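Local coordinates for high affinity transport system protein p37 (Mycoplasma hyorhinis, PDB 3EKI) that binds thiamine diphosphate between the two lobes of a periplasmic-binding-protein-like fold and is the extracytoplasmic lipoprotein of a high-affinity transport system, at residues F122-S127 with P342-V347; A144-T149 with Q211-R216; S127-E132 with K252-S257. All blocks are in the same frame, centred on the assembly; numbering follows the deposited sequence.

The three contacts surround one thiamine diphosphate near the centre of the molecule. The centres of interactions 1 and 2 are about 9 Å apart, those of 1 and 3 about 11 Å, and those of 2 and 3 about 15 Å. Interactions 1 and 2 share a sheet, in which strands 345-349 and 141-152 are neighbours. Interactions 1 and 3 share Ser127, the first residue of helix 127-136, which follows strand 122-125 in the chain. Along the chain, 122-127 leads into 127-132, then come 144-149, 211-216, 252-257 and 342-347. Interaction 1 therefore spans the other two. Together they supply Tyr343 and Tyr215 beside the ligand's middle part and a polar grip on its diphosphate.

Interaction 1: residues F122-S127 with P342-V347; sequences FGINAS and PYDVGV. With TPP (thiamine diphosphate), chain B.
Asn125 and Val345 are held together by two backbone hydrogen bonds, Asn125 N to Val345 O and Val345 N to Asn125 O, both 2.8 Å. Gly123 and Val347 form a second hydrogen-bonded pair. Between them lies the non-hydrogen-bonded pair Ile124 and Gly346, whose CA atoms are only 4.1 Å apart. Gly346 has no side chain; a CB here would point to the face where CZ of the Phe122 ring lies and would clash with it. CZ of Phe122 is 3.7 Å from CA of Gly346. Ile124 turns CG2 to Asp344, where it meets CB at 3.5 Å. These two side chains cross at about a right angle.

Past the strand, Ser127 OG donates to Pro342 O at 2.7 Å, tilted 33° from the carbonyl plane. With chi1 at 69°, OG sits between its own backbone N and carbonyl carbon, and from there it reaches Pro342 O. Pro342 O also accepts a bond from a water. That water takes the N-H of Ser127 and donates to Asp344 OD1, so it ties both segments together at the start of helix 127-136. Ala126 is the N-cap residue of this helix.

The strands run antiparallel, with 154° between their directions. In the sheet, strand 345-349 lies between strands 122-125 and 141-152. The fold is periplasmic-binding-protein-like, with the ligand in its cleft.

The loop 342-344 reaches the thiamine diphosphate. C6 of the ligand lies over one face of the Tyr343 ring, toward its rim, and CZ of Tyr343 is 3.6 Å from ligand C5. Asp344 OD1 is 3.1 Å from ligand C7. The carboxylate probably balances part of the thiazolium charge. Further out, Tyr381 OH bonds Asp344 OD2, and Thr147 OG1 bonds the backbone O of Asp344.

Interaction 2: residues A144-T149 with Q211-R216; sequences ALETTT and QANFYR. With TPP (thiamine diphosphate), chain B.
The carboxylate of Glu146 and the amide of Asn213 lie 24° apart in plane and are joined by a water, which donates to Glu146 OE1 and accepts from Asn213 ND2. The direct contact is loose, Glu146 OE2 to Asn213 CB at 3.8 Å. Asn213 OD1 lies at the edge of the Phe214 ring, in its plane. The Tyr215 ring has C6 of thiamine diphosphate over one face, 3.5 Å above the plane and toward the rim. At its edge, in the ring plane, is phosphate oxygen O1B. Tyr215 OH donates to this O1B at 2.6 Å.

Another flat group is the amide of Gln211. Its OE1 accepts from Thr148 OG1 at 2.8 Å, in the amide plane and on a lone pair. The bend of the Gln211 chain at chi2 (-65°) keeps CD beside Thr148, as near to OG1 as CB and CG are. The two side chains cross at about a right angle. NE2 of the same amide bonds Asn150 OD1, so both polar atoms of this side chain have a partner.

The backbones join at one antiparallel hydrogen-bonded pair. Thr149 N donates to Ala212 O at 2.9 Å, and Ala212 N donates to Thr149 O at 2.8 Å. Residues 146-149 and 211-214 run 113° apart, and the pairing is limited to this one bridge. Thr149 OG1 is bonded to Gly380 O.

Strand 141-152 is a hub of its sheet. It pairs with strands 206-207, 211-212, 345-349 and 383-386, and has a classic beta bulge, Ala144 and Leu145 standing opposite the single residue Gly346. Leu145 packs on helix 354-369, Thr148 and Asn213 touch Lys385 of strand 383-386, and Tyr215 rests against the start of helix 256-269.

Interaction 3: residues S127-E132 with K252-S257; sequences SGKLVE and KDNSSS. Unlike the reference sequence in segment 252-257: Ser256 (reference Phe). With TPP (thiamine diphosphate), chain B.
Lys129 lies against Asn254 on its way to the ligand, with CE 3.4 Å from Asn254 O. Gly128 has no side chain, and its CA meets Ser256 OG at 3.7 Å. Ser256 differs from the reference sequence. No direct hydrogen bond joins the two segments; the terminal phosphate of thiamine diphosphate links them instead.

The phosphate side is tightly held. The Lys129 chain is extended to CE and bends at chi4 (132°), which places NZ to donate to O2B at 3.0 Å. Ser256 N donates to the same oxygen at 2.9 Å. A water also donates to O2B; it accepts from Lys129 N and is bonded to Ser256 OG. O1B takes Ser257 N at 2.9 Å and Ser257 OG at 2.7 Å. Ser255 OG makes a very short bond, of doubtful length, to O3B and, as N-cap, also bonds Lys258 N. The phosphate thus sits at a helix start, whose dipole probably adds to the attraction of Lys129 and of Lys258, whose NZ is also hydrogen-bonded to the ligand.

The other side is looser. A second water bridges Lys129 NZ and Asn254 OD1, and the type I turn beginning at Lys252 exposes Lys252 and Asp253. The first turns of helices 127-136 and 256-269 come together at the phosphate. Val131 and Ser256 pack on helix 390-402, while Leu130 and Asn254 touch helix 106-115, where Phe106 makes a cation-pi contact with Lys129.

Interaction 1: residues F122-S127 with P342-V347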
loop_
_atom_site.group_PDB
_atom_site.type_symbol
_atom_site.label_atom_id
_atom_site.label_comp_id
_atom_site.label_asym_id
_atom_site.label_seq_id
_atom_site.Cartn_x
_atom_site.Cartn_y
_atom_site.Cartn_z
ATOM N N PHE A 122 9.665 -2.588 16.915
ATOM C CA PHE A 122 9.226 -3.126 15.636
ATOM C C PHE A 122 8.155 -2.231 15.037
ATOM O O PHE A 122 7.391 -1.568 15.728
ATOM C CB PHE A 122 8.669 -4.527 15.846
ATOM C CG PHE A 122 8.003 -5.260 14.715
ATOM C CD1 PHE A 122 8.736 -6.091 13.896
ATOM C CD2 PHE A 122 6.638 -5.111 14.507
ATOM C CE1 PHE A 122 8.113 -6.772 12.857
ATOM C CE2 PHE A 122 6.004 -5.772 13.467
ATOM C CZ PHE A 122 6.770 -6.606 12.681
ATOM N N GLY A 123 8.107 -2.265 13.709
ATOM C CA GLY A 123 6.917 -1.690 13.054
ATOM C C GLY A 123 6.806 -2.186 11.633
ATOM O O GLY A 123 7.674 -2.895 11.130
ATOM N N ILE A 124 5.700 -1.863 10.954
ATOM C CA ILE A 124 5.455 -2.338 9.596
ATOM C C ILE A 124 5.398 -1.139 8.643
ATOM O O ILE A 124 4.672 -0.194 8.965
ATOM C CB ILE A 124 4.173 -3.175 9.552
ATOM C CG1 ILE A 124 4.251 -4.366 10.508
ATOM C CG2 ILE A 124 3.883 -3.595 8.125
ATOM C CD1 ILE A 124 2.961 -5.134 10.704
ATOM N N ASN A 125 6.207 -1.209 7.592
ATOM C CA ASN A 125 6.482 -0.088 6.716
ATOM C C ASN A 125 6.231 -0.448 5.259
ATOM O O ASN A 125 6.403 -1.583 4.864
ATOM C CB ASN A 125 7.943 0.389 6.830
ATOM C CG ASN A 125 8.122 1.852 6.501
ATOM O OD1 ASN A 125 7.970 2.717 7.360
ATOM N ND2 ASN A 125 8.451 2.218 5.262
ATOM N N ALA A 126 5.876 0.592 4.501
ATOM C CA ALA A 126 5.761 0.368 3.054
ATOM C C ALA A 126 7.092 -0.138 2.517
ATOM O O ALA A 126 8.145 0.376 2.921
ATOM C CB ALA A 126 5.333 1.660 2.389
ATOM N N SER A 127 7.049 -1.123 1.626
ATOM C CA SER A 127 8.267 -1.738 1.136
ATOM C C SER A 127 9.190 -0.805 0.367
ATOM O O SER A 127 10.412 -0.760 0.551
ATOM C CB SER A 127 7.899 -2.946 0.259
ATOM O OG SER A 127 7.278 -2.538 -0.959
ATOM N N PRO A 342 6.359 -5.291 -3.458
ATOM C CA PRO A 342 5.817 -6.040 -2.317
ATOM C C PRO A 342 4.927 -5.234 -1.385
ATOM O O PRO A 342 5.066 -4.030 -1.281
ATOM C CB PRO A 342 7.089 -6.438 -1.549
ATOM C CG PRO A 342 8.151 -6.442 -2.622
ATOM C CD PRO A 342 7.828 -5.179 -3.422
ATOM N N TYR A 343 4.011 -5.940 -0.719
ATOM C CA TYR A 343 3.220 -5.296 0.323
ATOM C C TYR A 343 4.139 -4.941 1.494
ATOM O O TYR A 343 5.357 -5.098 1.399
ATOM C CB TYR A 343 2.042 -6.171 0.764
ATOM C CG TYR A 343 0.737 -5.436 0.895
ATOM C CD1 TYR A 343 0.040 -5.313 2.075
ATOM C CD2 TYR A 343 0.169 -4.810 -0.220
ATOM C CE1 TYR A 343 -1.159 -4.619 2.160
ATOM C CE2 TYR A 343 -1.021 -4.131 -0.147
ATOM C CZ TYR A 343 -1.698 -4.030 1.044
ATOM O OH TYR A 343 -2.895 -3.338 1.116
ATOM N N ASP A 344 3.579 -4.445 2.587
ATOM C CA ASP A 344 4.380 -3.850 3.654
ATOM C C ASP A 344 5.255 -4.894 4.356
ATOM O O ASP A 344 4.951 -6.078 4.374
ATOM C CB ASP A 344 3.466 -3.148 4.636
ATOM C CG ASP A 344 2.838 -1.864 4.134
ATOM O OD1 ASP A 344 2.916 -1.624 2.904
ATOM O OD2 ASP A 344 2.278 -1.116 4.974
ATOM N N VAL A 345 6.336 -4.374 4.904
ATOM C CA VAL A 345 7.365 -5.187 5.553
ATOM C C VAL A 345 7.528 -4.798 7.010
ATOM O O VAL A 345 7.616 -3.639 7.390
ATOM C CB VAL A 345 8.702 -5.009 4.814
ATOM C CG1 VAL A 345 9.848 -5.642 5.580
ATOM C CG2 VAL A 345 8.596 -5.591 3.401
ATOM N N GLY A 346 7.588 -5.805 7.862
ATOM C CA GLY A 346 7.851 -5.623 9.286
ATOM C C GLY A 346 9.355 -5.672 9.536
ATOM O O GLY A 346 10.069 -6.556 9.080
ATOM N N VAL A 347 9.781 -4.659 10.269
ATOM C CA VAL A 347 11.180 -4.397 10.506
ATOM C C VAL A 347 11.450 -4.189 11.981
ATOM O O VAL A 347 10.695 -3.534 12.693
ATOM C CB VAL A 347 11.588 -3.191 9.634
ATOM C CG1 VAL A 347 10.782 -1.946 9.956
ATOM C CG2 VAL A 347 13.074 -2.956 9.806
HETATM N "N1'" TPP B . -6.740 -2.168 2.369
HETATM C "C2'" TPP B . -7.293 -1.612 3.475
HETATM C CM2 TPP B . -8.433 -2.356 4.179
HETATM N "N3'" TPP B . -6.844 -0.438 3.952
HETATM C "C4'" TPP B . -5.761 0.145 3.372
HETATM N "N4'" TPP B . -5.278 1.265 3.915
HETATM C "C5'" TPP B . -5.210 -0.380 2.194
HETATM C "C6'" TPP B . -5.751 -1.567 1.713
HETATM C "C7'" TPP B . -4.050 0.245 1.406
HETATM N N3 TPP B . -2.695 -0.169 1.813
HETATM C C2 TPP B . -2.341 -0.516 3.050
HETATM S S1 TPP B . -0.651 -0.963 3.066
HETATM C C5 TPP B . -0.475 -0.625 1.361
HETATM C C4 TPP B . -1.671 -0.100 0.911
HETATM C CM4 TPP B . -1.952 0.107 -0.593
HETATM C C6 TPP B . 0.849 -0.716 0.594
HETATM C C7 TPP B . 1.746 0.479 0.927
HETATM O O7 TPP B . 1.109 1.687 0.462
HETATM P PA TPP B . 1.401 3.145 1.025
HETATM O O1A TPP B . 0.335 4.056 0.541
HETATM O O2A TPP B . 1.569 3.107 2.518
HETATM O O3A TPP B . 2.833 3.572 0.518
HETATM P PB TPP B . 3.179 4.290 -0.876
HETATM O O1B TPP B . 2.808 3.396 -2.019
HETATM O O2B TPP B . 4.740 4.523 -0.790
HETATM O O3B TPP B . 2.498 5.723 -0.926
HETATM O O HOH W 1 4.492 -1.851 0.613
#

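Interaction 2: residues A144-T149 with Q211-R216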
loop_
_atom_site.group_PDB
_atom_site.type_symbol
_atom_site.label_atom_id
_atom_site.label_comp_id
_atom_site.label_asym_id
_atom_site.label_seq_id
_atom_site.Cartn_x
_atom_site.Cartn_y
_atom_site.Cartn_z
ATOM N N ALA A 144 12.065 -8.400 8.576
ATOM C CA ALA A 144 11.780 -9.772 8.974
ATOM C C ALA A 144 10.434 -10.396 8.546
ATOM O O ALA A 144 10.333 -11.590 8.414
ATOM C CB ALA A 144 11.878 -9.869 10.455
ATOM N N LEU A 145 9.423 -9.551 8.423
ATOM C CA LEU A 145 8.072 -10.004 8.144
ATOM C C LEU A 145 7.615 -9.439 6.809
ATOM O O LEU A 145 7.804 -8.237 6.589
ATOM C CB LEU A 145 7.172 -9.496 9.274
ATOM C CG LEU A 145 5.671 -9.796 9.237
ATOM C CD1 LEU A 145 5.403 -11.202 9.760
ATOM C CD2 LEU A 145 4.828 -8.821 10.043
ATOM N N GLU A 146 7.031 -10.263 5.951
ATOM C CA GLU A 146 6.408 -9.747 4.742
ATOM C C GLU A 146 4.896 -9.883 4.900
ATOM O O GLU A 146 4.451 -11.007 5.128
ATOM C CB GLU A 146 6.865 -10.528 3.506
ATOM C CG GLU A 146 6.289 -9.959 2.216
ATOM C CD GLU A 146 6.829 -10.583 0.949
ATOM O OE1 GLU A 146 7.634 -11.536 1.003
ATOM O OE2 GLU A 146 6.418 -10.108 -0.136
ATOM N N THR A 147 4.139 -8.800 4.785
ATOM C CA THR A 147 2.676 -8.947 4.779
ATOM C C THR A 147 2.194 -9.345 3.381
ATOM O O THR A 147 2.902 -9.141 2.397
ATOM C CB THR A 147 1.973 -7.669 5.260
ATOM O OG1 THR A 147 2.142 -6.663 4.250
ATOM C CG2 THR A 147 2.555 -7.102 6.542
ATOM N N THR A 148 1.008 -9.916 3.310
ATOM C CA THR A 148 0.317 -10.228 2.057
ATOM C C THR A 148 -1.105 -9.700 2.178
ATOM O O THR A 148 -1.626 -9.455 3.266
ATOM C CB THR A 148 0.308 -11.719 1.699
ATOM O OG1 THR A 148 -0.456 -12.433 2.701
ATOM C CG2 THR A 148 1.698 -12.328 1.674
ATOM N N THR A 149 -1.767 -9.479 1.044
ATOM C CA THR A 149 -3.136 -8.948 1.061
ATOM C C THR A 149 -4.038 -9.821 0.202
ATOM O O THR A 149 -3.540 -10.443 -0.742
ATOM C CB THR A 149 -3.073 -7.479 0.592
ATOM O OG1 THR A 149 -4.312 -6.808 0.830
ATOM C CG2 THR A 149 -2.798 -7.351 -0.901
ATOM N N GLN A 211 -3.669 -15.054 -1.890
ATOM C CA GLN A 211 -2.914 -13.958 -1.308
ATOM C C GLN A 211 -1.958 -13.360 -2.335
ATOM O O GLN A 211 -1.222 -14.074 -3.007
ATOM C CB GLN A 211 -2.115 -14.417 -0.090
ATOM C CG GLN A 211 -3.025 -14.778 1.088
ATOM C CD GLN A 211 -3.770 -13.583 1.618
ATOM O OE1 GLN A 211 -3.166 -12.618 2.099
ATOM N NE2 GLN A 211 -5.098 -13.600 1.540
ATOM N N ALA A 212 -1.998 -12.045 -2.406
ATOM C CA ALA A 212 -1.074 -11.288 -3.220
ATOM C C ALA A 212 0.054 -10.743 -2.340
ATOM O O ALA A 212 -0.189 -10.014 -1.386
ATOM C CB ALA A 212 -1.809 -10.171 -3.921
ATOM N N ASN A 213 1.273 -11.112 -2.704
ATOM C CA ASN A 213 2.485 -10.592 -2.105
ATOM C C ASN A 213 3.014 -9.372 -2.856
ATOM O O ASN A 213 4.209 -9.168 -3.033
ATOM C CB ASN A 213 3.523 -11.705 -2.035
ATOM C CG ASN A 213 3.935 -12.191 -3.407
ATOM O OD1 ASN A 213 3.201 -12.006 -4.386
ATOM N ND2 ASN A 213 5.096 -12.809 -3.415
ATOM N N PHE A 214 2.038 -8.554 -3.270
ATOM C CA PHE A 214 2.365 -7.355 -4.026
ATOM C C PHE A 214 1.187 -6.389 -4.044
ATOM O O PHE A 214 0.052 -6.766 -3.722
ATOM C CB PHE A 214 2.724 -7.756 -5.457
ATOM C CG PHE A 214 1.530 -8.328 -6.219
ATOM C CD1 PHE A 214 0.681 -7.582 -7.027
ATOM C CD2 PHE A 214 1.245 -9.680 -6.108
ATOM C CE1 PHE A 214 -0.420 -8.141 -7.643
ATOM C CE2 PHE A 214 0.169 -10.261 -6.728
ATOM C CZ PHE A 214 -0.656 -9.494 -7.504
ATOM N N TYR A 215 1.404 -5.173 -4.519
ATOM C CA TYR A 215 0.348 -4.244 -4.890
ATOM C C TYR A 215 0.921 -3.410 -6.042
ATOM O O TYR A 215 2.107 -3.479 -6.391
ATOM C CB TYR A 215 -0.183 -3.377 -3.755
ATOM C CG TYR A 215 0.740 -2.263 -3.313
ATOM C CD1 TYR A 215 2.038 -2.526 -2.878
ATOM C CD2 TYR A 215 0.333 -0.943 -3.320
ATOM C CE1 TYR A 215 2.885 -1.519 -2.469
ATOM C CE2 TYR A 215 1.161 0.079 -2.929
ATOM C CZ TYR A 215 2.437 -0.208 -2.501
ATOM O OH TYR A 215 3.261 0.818 -2.121
ATOM N N ARG A 216 0.047 -2.625 -6.642
ATOM C CA ARG A 216 0.401 -1.738 -7.737
ATOM C C ARG A 216 -0.173 -0.343 -7.526
ATOM O O ARG A 216 -1.056 -0.119 -6.693
ATOM C CB ARG A 216 -0.164 -2.245 -9.069
ATOM C CG ARG A 216 0.175 -3.675 -9.421
ATOM C CD ARG A 216 -0.543 -4.032 -10.729
ATOM N NE ARG A 216 -0.471 -5.463 -10.915
ATOM C CZ ARG A 216 0.449 -6.162 -11.550
ATOM N NH1 ARG A 216 1.477 -5.539 -12.126
ATOM N NH2 ARG A 216 0.310 -7.484 -11.593
HETATM N "N1'" TPP B . -6.740 -2.168 2.369
HETATM C "C2'" TPP B . -7.293 -1.612 3.475
HETATM C CM2 TPP B . -8.433 -2.356 4.179
HETATM N "N3'" TPP B . -6.844 -0.438 3.952
HETATM C "C4'" TPP B . -5.761 0.145 3.372
HETATM N "N4'" TPP B . -5.278 1.265 3.915
HETATM C "C5'" TPP B . -5.210 -0.380 2.194
HETATM C "C6'" TPP B . -5.751 -1.567 1.713
HETATM C "C7'" TPP B . -4.050 0.245 1.406
HETATM N N3 TPP B . -2.695 -0.169 1.813
HETATM C C2 TPP B . -2.341 -0.516 3.050
HETATM S S1 TPP B . -0.651 -0.963 3.066
HETATM C C5 TPP B . -0.475 -0.625 1.361
HETATM C C4 TPP B . -1.671 -0.100 0.911
HETATM C CM4 TPP B . -1.952 0.107 -0.593
HETATM C C6 TPP B . 0.849 -0.716 0.594
HETATM C C7 TPP B . 1.746 0.479 0.927
HETATM O O7 TPP B . 1.109 1.687 0.462
HETATM P PA TPP B . 1.401 3.145 1.025
HETATM O O1A TPP B . 0.335 4.056 0.541
HETATM O O2A TPP B . 1.569 3.107 2.518
HETATM O O3A TPP B . 2.833 3.572 0.518
HETATM P PB TPP B . 3.179 4.290 -0.876
HETATM O O1B TPP B . 2.808 3.396 -2.019
HETATM O O2B TPP B . 4.740 4.523 -0.790
HETATM O O3B TPP B . 2.498 5.723 -0.926
HETATM O O HOH W 2 7.373 -13.261 -1.209
#

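Interaction 3: residues S127-E132 with K252-S257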
loop_
_atom_site.group_PDB
_atom_site.type_symbol
_atom_site.label_atom_id
_atom_site.label_comp_id
_atom_site.label_asym_id
_atom_site.label_seq_id
_atom_site.Cartn_x
_atom_site.Cartn_y
_atom_site.Cartn_z
ATOM N N SER A 127 7.049 -1.123 1.626
ATOM C CA SER A 127 8.267 -1.738 1.136
ATOM C C SER A 127 9.190 -0.805 0.367
ATOM O O SER A 127 10.412 -0.760 0.551
ATOM C CB SER A 127 7.899 -2.946 0.259
ATOM O OG SER A 127 7.278 -2.538 -0.959
ATOM N N GLY A 128 8.636 0.004 -0.551
ATOM C CA GLY A 128 9.518 0.856 -1.346
ATOM C C GLY A 128 10.268 1.844 -0.495
ATOM O O GLY A 128 11.479 2.036 -0.598
ATOM N N LYS A 129 9.547 2.515 0.399
ATOM C CA LYS A 129 10.156 3.497 1.287
ATOM C C LYS A 129 11.248 2.849 2.144
ATOM O O LYS A 129 12.287 3.421 2.436
ATOM C CB LYS A 129 9.100 4.115 2.189
ATOM C CG LYS A 129 8.171 5.072 1.457
ATOM C CD LYS A 129 6.957 5.420 2.290
ATOM C CE LYS A 129 6.235 6.624 1.674
ATOM N NZ LYS A 129 4.781 6.348 1.582
ATOM N N LEU A 130 10.983 1.613 2.552
ATOM C CA LEU A 130 12.009 0.929 3.360
ATOM C C LEU A 130 13.238 0.604 2.533
ATOM O O LEU A 130 14.383 0.773 2.978
ATOM C CB LEU A 130 11.396 -0.337 3.945
ATOM C CG LEU A 130 12.350 -1.288 4.662
ATOM C CD1 LEU A 130 12.950 -0.630 5.898
ATOM C CD2 LEU A 130 11.582 -2.551 5.021
ATOM N N VAL A 131 13.040 0.126 1.309
ATOM C CA VAL A 131 14.163 -0.180 0.437
ATOM C C VAL A 131 14.999 1.077 0.242
ATOM O O VAL A 131 16.223 1.045 0.365
ATOM C CB VAL A 131 13.682 -0.750 -0.920
ATOM C CG1 VAL A 131 14.798 -0.763 -1.961
ATOM C CG2 VAL A 131 13.107 -2.153 -0.727
ATOM N N GLU A 132 14.359 2.211 -0.039
ATOM C CA GLU A 132 15.104 3.457 -0.271
ATOM C C GLU A 132 15.826 3.885 1.009
ATOM O O GLU A 132 16.934 4.431 0.996
ATOM C CB GLU A 132 14.172 4.546 -0.756
ATOM C CG GLU A 132 13.448 4.339 -2.070
ATOM C CD GLU A 132 14.330 4.370 -3.302
ATOM O OE1 GLU A 132 15.487 4.821 -3.166
ATOM O OE2 GLU A 132 13.874 3.956 -4.394
ATOM N N LYS A 252 2.939 12.492 -2.645
ATOM C CA LYS A 252 4.271 13.022 -2.370
ATOM C C LYS A 252 5.320 12.305 -3.193
ATOM O O LYS A 252 5.185 11.137 -3.570
ATOM C CB LYS A 252 4.593 12.837 -0.880
ATOM C CG LYS A 252 3.689 13.622 0.053
ATOM C CD LYS A 252 4.326 13.753 1.437
ATOM C CE LYS A 252 3.382 14.449 2.411
ATOM N NZ LYS A 252 3.170 13.651 3.650
ATOM N N ASP A 253 6.448 12.966 -3.447
ATOM C CA ASP A 253 7.422 12.352 -4.326
ATOM C C ASP A 253 8.130 11.151 -3.706
ATOM O O ASP A 253 8.857 10.475 -4.426
ATOM C CB ASP A 253 8.448 13.382 -4.796
ATOM C CG ASP A 253 9.276 14.004 -3.694
ATOM O OD1 ASP A 253 9.526 13.342 -2.665
ATOM O OD2 ASP A 253 9.682 15.177 -3.892
ATOM N N ASN A 254 7.910 10.880 -2.420
ATOM C CA ASN A 254 8.487 9.671 -1.843
ATOM C C ASN A 254 7.507 8.510 -1.813
ATOM O O ASN A 254 7.802 7.457 -1.226
ATOM C CB ASN A 254 8.992 9.927 -0.415
ATOM C CG ASN A 254 7.916 10.383 0.536
ATOM O OD1 ASN A 254 6.721 10.343 0.286
ATOM N ND2 ASN A 254 8.314 10.848 1.719
ATOM N N SER A 255 6.327 8.701 -2.437
ATOM C CA SER A 255 5.354 7.634 -2.528
ATOM C C SER A 255 5.656 6.657 -3.663
ATOM O O SER A 255 5.931 7.068 -4.796
ATOM C CB SER A 255 3.941 8.190 -2.737
ATOM O OG SER A 255 3.026 7.113 -2.920
ATOM N N SER A 256 5.591 5.350 -3.429
ATOM C CA SER A 256 5.696 4.404 -4.537
ATOM C C SER A 256 4.412 4.431 -5.369
ATOM O O SER A 256 4.469 4.704 -6.585
ATOM C CB SER A 256 5.979 2.979 -4.071
ATOM O OG SER A 256 7.146 2.904 -3.276
ATOM N N SER A 257 3.273 4.147 -4.767
ATOM C CA SER A 257 2.026 3.944 -5.494
ATOM C C SER A 257 1.305 5.237 -5.864
ATOM O O SER A 257 0.287 5.134 -6.584
ATOM C CB SER A 257 1.055 3.059 -4.716
ATOM O OG SER A 257 0.628 3.650 -3.513
HETATM N "N1'" TPP B . -6.740 -2.168 2.369
HETATM C "C2'" TPP B . -7.293 -1.612 3.475
HETATM C CM2 TPP B . -8.433 -2.356 4.179
HETATM N "N3'" TPP B . -6.844 -0.438 3.952
HETATM C "C4'" TPP B . -5.761 0.145 3.372
HETATM N "N4'" TPP B . -5.278 1.265 3.915
HETATM C "C5'" TPP B . -5.210 -0.380 2.194
HETATM C "C6'" TPP B . -5.751 -1.567 1.713
HETATM C "C7'" TPP B . -4.050 0.245 1.406
HETATM N N3 TPP B . -2.695 -0.169 1.813
HETATM C C2 TPP B . -2.341 -0.516 3.050
HETATM S S1 TPP B . -0.651 -0.963 3.066
HETATM C C5 TPP B . -0.475 -0.625 1.361
HETATM C C4 TPP B . -1.671 -0.100 0.911
HETATM C CM4 TPP B . -1.952 0.107 -0.593
HETATM C C6 TPP B . 0.849 -0.716 0.594
HETATM C C7 TPP B . 1.746 0.479 0.927
HETATM O O7 TPP B . 1.109 1.687 0.462
HETATM P PA TPP B . 1.401 3.145 1.025
HETATM O O1A TPP B . 0.335 4.056 0.541
HETATM O O2A TPP B . 1.569 3.107 2.518
HETATM O O3A TPP B . 2.833 3.572 0.518
HETATM P PB TPP B . 3.179 4.290 -0.876
HETATM O O1B TPP B . 2.808 3.396 -2.019
HETATM O O2B TPP B . 4.740 4.523 -0.790
HETATM O O3B TPP B . 2.498 5.723 -0.926
HETATM O O HOH W 3 6.592 2.703 -0.685
HETATM O O HOH W 4 4.376 9.195 0.949
#